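Local coordinates for Red carotenoid protein (RCP) (Nostoc sp., PDB 5FCY) that binds a carotenoid, here modelled as beta-carotene, inside an all-helical domain and probably serves in photoprotection of the cyanobacterium, at residues A[21-26]-A[74-79]. Sequence-based numbering, arbitrary orientation.
Sequences LDVDEQ and LQRDLI. With BCR (beta-carotene), chain B.
Asp24 and Arg76 join helix 23-35 to helix 68-79 through a side-on, two-pronged salt bridge beside one ionone ring of the carotenoid. NE of Arg76 donates to Asp24 OD1 at 3.1 Å and NH2 of Arg76 to Asp24 OD2 at 3.0 Å, each oxygen offering its syn lone pair, with carboxylate and guanidinium planes 27° apart. The arginine chain is extended from CG to NE, which brings NE from helix 68-79 to the carboxylate. Asp24 CB lies 3.6 Å from C4 of the beta-carotene ring and Arg76 NH2 3.9 Å from its methyl C32, so the ion pair lines one end of the ligand pocket in this all-helical fold, the N-terminal domain type of the orange carotenoid protein. An alanine in place of Arg76 would probably leave the Asp24 carboxylate without its charged mate and open a gap beside the ring methyl. Asp24, Arg76 and Val23 are all partly exposed; Val23 CG1, anti to the backbone N (chi1 176°), rests 3.7 Å from Arg76 CA and also reaches Ile79 CB. On the buried side Ile79 sets CG2 against the carboxamide of Gln26, 3.4 Å from OE1. That amide is held at both ends: NE2 donates to Leu21 O at 3.1 Å from above the plane of that carbonyl, and OE1 is hydrogen-bonded to Tyr149 OH.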
ATOM      1  N   LEU A  21      -5.206  -3.950 -11.424  1.00 42.09           N
ATOM      2  CA  LEU A  21      -3.975  -4.706 -11.568  1.00 41.21           C
ATOM      3  C   LEU A  21      -4.008  -5.950 -10.683  1.00 41.40           C
ATOM      4  O   LEU A  21      -4.841  -6.086  -9.782  1.00 41.59           O
ATOM      5  CB  LEU A  21      -2.772  -3.837 -11.205  1.00 41.23           C
ATOM      6  CG  LEU A  21      -2.734  -2.431 -11.807  1.00 42.85           C
ATOM      7  CD1 LEU A  21      -1.506  -1.676 -11.308  1.00 41.97           C
ATOM      8  CD2 LEU A  21      -2.750  -2.488 -13.331  1.00 45.21           C
ATOM      9  N   ASP A  22      -3.088  -6.872 -10.954  1.00 41.61           N
ATOM     10  CA  ASP A  22      -2.883  -7.998 -10.057  1.00 41.01           C
ATOM     11  C   ASP A  22      -2.397  -7.498  -8.699  1.00 40.37           C
ATOM     12  O   ASP A  22      -1.807  -6.422  -8.576  1.00 39.72           O
ATOM     13  CB  ASP A  22      -1.879  -8.986 -10.656  1.00 41.20           C
ATOM     14  CG  ASP A  22      -2.397  -9.658 -11.919  1.00 42.96           C
ATOM     15  OD1 ASP A  22      -3.619  -9.908 -12.006  1.00 43.53           O
ATOM     16  OD2 ASP A  22      -1.581  -9.939 -12.823  1.00 44.48           O
ATOM     17  N   VAL A  23      -2.658  -8.300  -7.664  1.00 41.66           N
ATOM     18  CA  VAL A  23      -2.334  -7.896  -6.296  1.00 40.94           C
ATOM     19  C   VAL A  23      -0.851  -7.572  -6.171  1.00 40.02           C
ATOM     20  O   VAL A  23      -0.467  -6.537  -5.614  1.00 39.58           O
ATOM     21  CB  VAL A  23      -2.757  -8.989  -5.300  1.00 43.09           C
ATOM     22  CG1 VAL A  23      -2.330  -8.626  -3.882  1.00 42.71           C
ATOM     23  CG2 VAL A  23      -4.254  -9.185  -5.359  1.00 45.67           C
ATOM     24  N   ASP A  24       0.007  -8.462  -6.671  1.00 39.55           N
ATOM     25  CA  ASP A  24       1.442  -8.209  -6.612  1.00 40.37           C
ATOM     26  C   ASP A  24       1.823  -7.006  -7.463  1.00 39.98           C
ATOM     27  O   ASP A  24       2.694  -6.218  -7.079  1.00 39.90           O
ATOM     28  CB  ASP A  24       2.207  -9.452  -7.058  1.00 41.59           C
ATOM     29  CG  ASP A  24       2.276 -10.514  -5.977  1.00 42.57           C
ATOM     30  OD1 ASP A  24       1.820 -10.242  -4.846  1.00 42.69           O
ATOM     31  OD2 ASP A  24       2.799 -11.615  -6.255  1.00 43.10           O
ATOM     32  N   GLU A  25       1.181  -6.847  -8.622  1.00 40.30           N
ATOM     33  CA  GLU A  25       1.413  -5.663  -9.441  1.00 40.50           C
ATOM     34  C   GLU A  25       1.032  -4.395  -8.688  1.00 39.78           C
ATOM     35  O   GLU A  25       1.724  -3.374  -8.779  1.00 39.25           O
ATOM     36  CB  GLU A  25       0.620  -5.772 -10.745  1.00 41.49           C
ATOM     37  CG  GLU A  25       0.972  -4.724 -11.786  1.00 42.92           C
ATOM     38  CD  GLU A  25       2.346  -4.939 -12.386  1.00 45.13           C
ATOM     39  OE1 GLU A  25       3.015  -5.922 -12.004  1.00 45.12           O
ATOM     40  OE2 GLU A  25       2.757  -4.128 -13.240  1.00 46.58           O
ATOM     41  N   GLN A  26      -0.072  -4.441  -7.937  1.00 39.20           N
ATOM     42  CA  GLN A  26      -0.479  -3.294  -7.132  1.00 38.92           C
ATOM     43  C   GLN A  26       0.587  -2.953  -6.100  1.00 39.02           C
ATOM     44  O   GLN A  26       0.961  -1.787  -5.936  1.00 38.85           O
ATOM     45  CB  GLN A  26      -1.814  -3.580  -6.441  1.00 38.23           C
ATOM     46  CG  GLN A  26      -3.016  -3.638  -7.376  1.00 38.91           C
ATOM     47  CD  GLN A  26      -4.343  -3.706  -6.634  1.00 38.33           C
ATOM     48  OE1 GLN A  26      -4.619  -2.892  -5.755  1.00 37.28           O
ATOM     49  NE2 GLN A  26      -5.169  -4.683  -6.990  1.00 38.83           N
ATOM     50  N   LEU A  74      -0.395 -10.888   4.427  1.00 45.93           N
ATOM     51  CA  LEU A  74      -1.262  -9.864   5.001  1.00 44.61           C
ATOM     52  C   LEU A  74      -1.511  -8.741   4.002  1.00 42.72           C
ATOM     53  O   LEU A  74      -2.661  -8.368   3.745  1.00 41.83           O
ATOM     54  CB  LEU A  74      -0.649  -9.306   6.284  1.00 44.57           C
ATOM     55  CG  LEU A  74      -1.436  -8.151   6.912  1.00 43.27           C
ATOM     56  CD1 LEU A  74      -2.748  -8.648   7.500  1.00 42.64           C
ATOM     57  CD2 LEU A  74      -0.604  -7.446   7.958  1.00 44.57           C
ATOM     58  N   GLN A  75      -0.438  -8.177   3.443  1.00 42.86           N
ATOM     59  CA  GLN A  75      -0.592  -7.070   2.505  1.00 41.88           C
ATOM     60  C   GLN A  75      -1.464  -7.475   1.324  1.00 41.21           C
ATOM     61  O   GLN A  75      -2.330  -6.709   0.890  1.00 40.44           O
ATOM     62  CB  GLN A  75       0.781  -6.595   2.031  1.00 41.13           C
ATOM     63  CG  GLN A  75       1.694  -6.155   3.158  1.00 41.52           C
ATOM     64  CD  GLN A  75       3.063  -5.730   2.668  1.00 42.72           C
ATOM     65  OE1 GLN A  75       3.200  -4.746   1.940  1.00 42.24           O
ATOM     66  NE2 GLN A  75       4.088  -6.478   3.063  1.00 44.58           N
ATOM     67  N   ARG A  76      -1.253  -8.681   0.794  1.00 42.84           N
ATOM     68  CA  ARG A  76      -2.154  -9.218  -0.221  1.00 43.35           C
ATOM     69  C   ARG A  76      -3.579  -9.307   0.311  1.00 42.94           C
ATOM     70  O   ARG A  76      -4.532  -8.886  -0.354  1.00 42.29           O
ATOM     71  CB  ARG A  76      -1.674 -10.595  -0.671  1.00 45.19           C
ATOM     72  CG  ARG A  76      -0.288 -10.618  -1.279  1.00 45.18           C
ATOM     73  CD  ARG A  76       0.192 -12.047  -1.455  1.00 46.30           C
ATOM     74  NE  ARG A  76       1.174 -12.179  -2.526  1.00 45.75           N
ATOM     75  CZ  ARG A  76       1.717 -13.332  -2.899  1.00 45.03           C
ATOM     76  NH1 ARG A  76       1.377 -14.458  -2.288  1.00 46.10           N
ATOM     77  NH2 ARG A  76       2.602 -13.363  -3.884  1.00 44.42           N
ATOM     78  N   ASP A  77      -3.740  -9.867   1.514  1.00 42.91           N
ATOM     79  CA  ASP A  77      -5.067 -10.022   2.097  1.00 43.16           C
ATOM     80  C   ASP A  77      -5.748  -8.677   2.324  1.00 42.31           C
ATOM     81  O   ASP A  77      -6.979  -8.591   2.277  1.00 42.01           O
ATOM     82  CB  ASP A  77      -4.969 -10.795   3.412  1.00 43.72           C
ATOM     83  CG  ASP A  77      -4.693 -12.275   3.204  1.00 45.30           C
ATOM     84  OD1 ASP A  77      -5.005 -12.801   2.115  1.00 46.99           O
ATOM     85  OD2 ASP A  77      -4.166 -12.917   4.136  1.00 45.85           O
ATOM     86  N   LEU A  78      -4.973  -7.617   2.572  1.00 41.40           N
ATOM     87  CA  LEU A  78      -5.574  -6.296   2.725  1.00 40.68           C
ATOM     88  C   LEU A  78      -6.100  -5.778   1.393  1.00 40.07           C
ATOM     89  O   LEU A  78      -7.165  -5.153   1.342  1.00 39.82           O
ATOM     90  CB  LEU A  78      -4.560  -5.314   3.316  1.00 40.28           C
ATOM     91  CG  LEU A  78      -4.040  -5.601   4.727  1.00 39.39           C
ATOM     92  CD1 LEU A  78      -3.137  -4.469   5.187  1.00 38.75           C
ATOM     93  CD2 LEU A  78      -5.174  -5.820   5.716  1.00 39.07           C
ATOM     94  N   ILE A  79      -5.371  -6.031   0.304  1.00 40.56           N
ATOM     95  CA  ILE A  79      -5.826  -5.585  -1.008  1.00 40.65           C
ATOM     96  C   ILE A  79      -7.002  -6.430  -1.479  1.00 41.49           C
ATOM     97  O   ILE A  79      -7.888  -5.934  -2.185  1.00 41.26           O
ATOM     98  CB  ILE A  79      -4.657  -5.615  -2.012  1.00 40.53           C
ATOM     99  CG1 ILE A  79      -3.588  -4.595  -1.597  1.00 39.43           C
ATOM    100  CG2 ILE A  79      -5.156  -5.334  -3.435  1.00 39.45           C
ATOM    101  CD1 ILE A  79      -2.377  -4.532  -2.510  1.00 38.58           C
TER
HETATM  102  C1  BCR B 201       6.732 -10.039  -3.668  1.00 47.63           C
HETATM  103  C2  BCR B 201       7.328 -10.717  -4.898  1.00 46.46           C
HETATM  104  C3  BCR B 201       6.475 -10.587  -6.156  1.00 46.42           C
HETATM  105  C4  BCR B 201       5.730  -9.259  -6.193  1.00 46.21           C
HETATM  106  C5  BCR B 201       6.369  -8.275  -5.246  1.00 47.04           C
HETATM  107  C6  BCR B 201       6.410  -8.584  -3.950  1.00 46.71           C
HETATM  108  C7  BCR B 201       6.174  -7.629  -2.818  1.00 46.24           C
HETATM  109  C8  BCR B 201       5.870  -6.318  -2.913  1.00 46.34           C
HETATM  110  C9  BCR B 201       5.653  -5.469  -1.703  1.00 45.73           C
HETATM  111  C10 BCR B 201       5.400  -4.144  -1.865  1.00 44.88           C
HETATM  112  C11 BCR B 201       5.159  -3.187  -0.770  1.00 45.38           C
HETATM  113  C33 BCR B 201       6.983  -7.037  -5.807  1.00 48.18           C
HETATM  114  C31 BCR B 201       7.738 -10.196  -2.530  1.00 48.20           C
HETATM  115  C32 BCR B 201       5.434 -10.752  -3.326  1.00 48.49           C
HETATM  116  C34 BCR B 201       5.730  -6.125  -0.350  1.00 45.94           C
HETATM  117  C12 BCR B 201       4.898  -1.898  -1.044  1.00 45.32           C
HETATM  118  C13 BCR B 201       4.637  -0.886   0.012  1.00 45.46           C
HETATM  119  C14 BCR B 201       4.389   0.400  -0.356  1.00 44.90           C
HETATM  120  C15 BCR B 201       4.108   1.503   0.574  1.00 44.04           C
HETATM  121  C16 BCR B 201       3.891   2.755   0.142  1.00 44.19           C
HETATM  122  C17 BCR B 201       3.616   3.820   1.119  1.00 44.43           C
HETATM  123  C18 BCR B 201       3.394   5.109   0.796  1.00 44.65           C
HETATM  124  C19 BCR B 201       3.118   6.055   1.910  1.00 44.35           C
HETATM  125  C20 BCR B 201       2.802   7.346   1.742  1.00 44.61           C
HETATM  126  C21 BCR B 201       2.538   8.195   2.912  1.00 44.99           C
HETATM  127  C22 BCR B 201       2.248   9.508   2.817  1.00 44.69           C
HETATM  128  C23 BCR B 201       2.029  10.267   4.081  1.00 45.32           C
HETATM  129  C24 BCR B 201       1.845  11.593   4.117  1.00 46.00           C
HETATM  130  C25 BCR B 201       1.643  12.369   5.376  1.00 47.62           C
HETATM  131  C26 BCR B 201       1.690  11.832   6.596  1.00 47.67           C
HETATM  132  C27 BCR B 201       0.474  11.951   7.485  1.00 47.13           C
HETATM  133  C28 BCR B 201      -0.312  13.195   7.091  1.00 47.13           C
HETATM  134  C29 BCR B 201       0.612  14.295   6.584  1.00 46.08           C
HETATM  135  C30 BCR B 201       1.374  13.859   5.332  1.00 46.68           C
HETATM  136  C35 BCR B 201       4.648  -1.348   1.443  1.00 45.98           C
HETATM  137  C36 BCR B 201       3.434   5.531  -0.647  1.00 45.66           C
HETATM  138  C37 BCR B 201       2.192  10.128   1.449  1.00 44.79           C
HETATM  139  C38 BCR B 201       2.951  11.206   7.137  1.00 47.33           C
HETATM  140  C39 BCR B 201       2.717  14.572   5.261  1.00 46.53           C
HETATM  141  C40 BCR B 201       0.544  14.243   4.112  1.00 45.95           C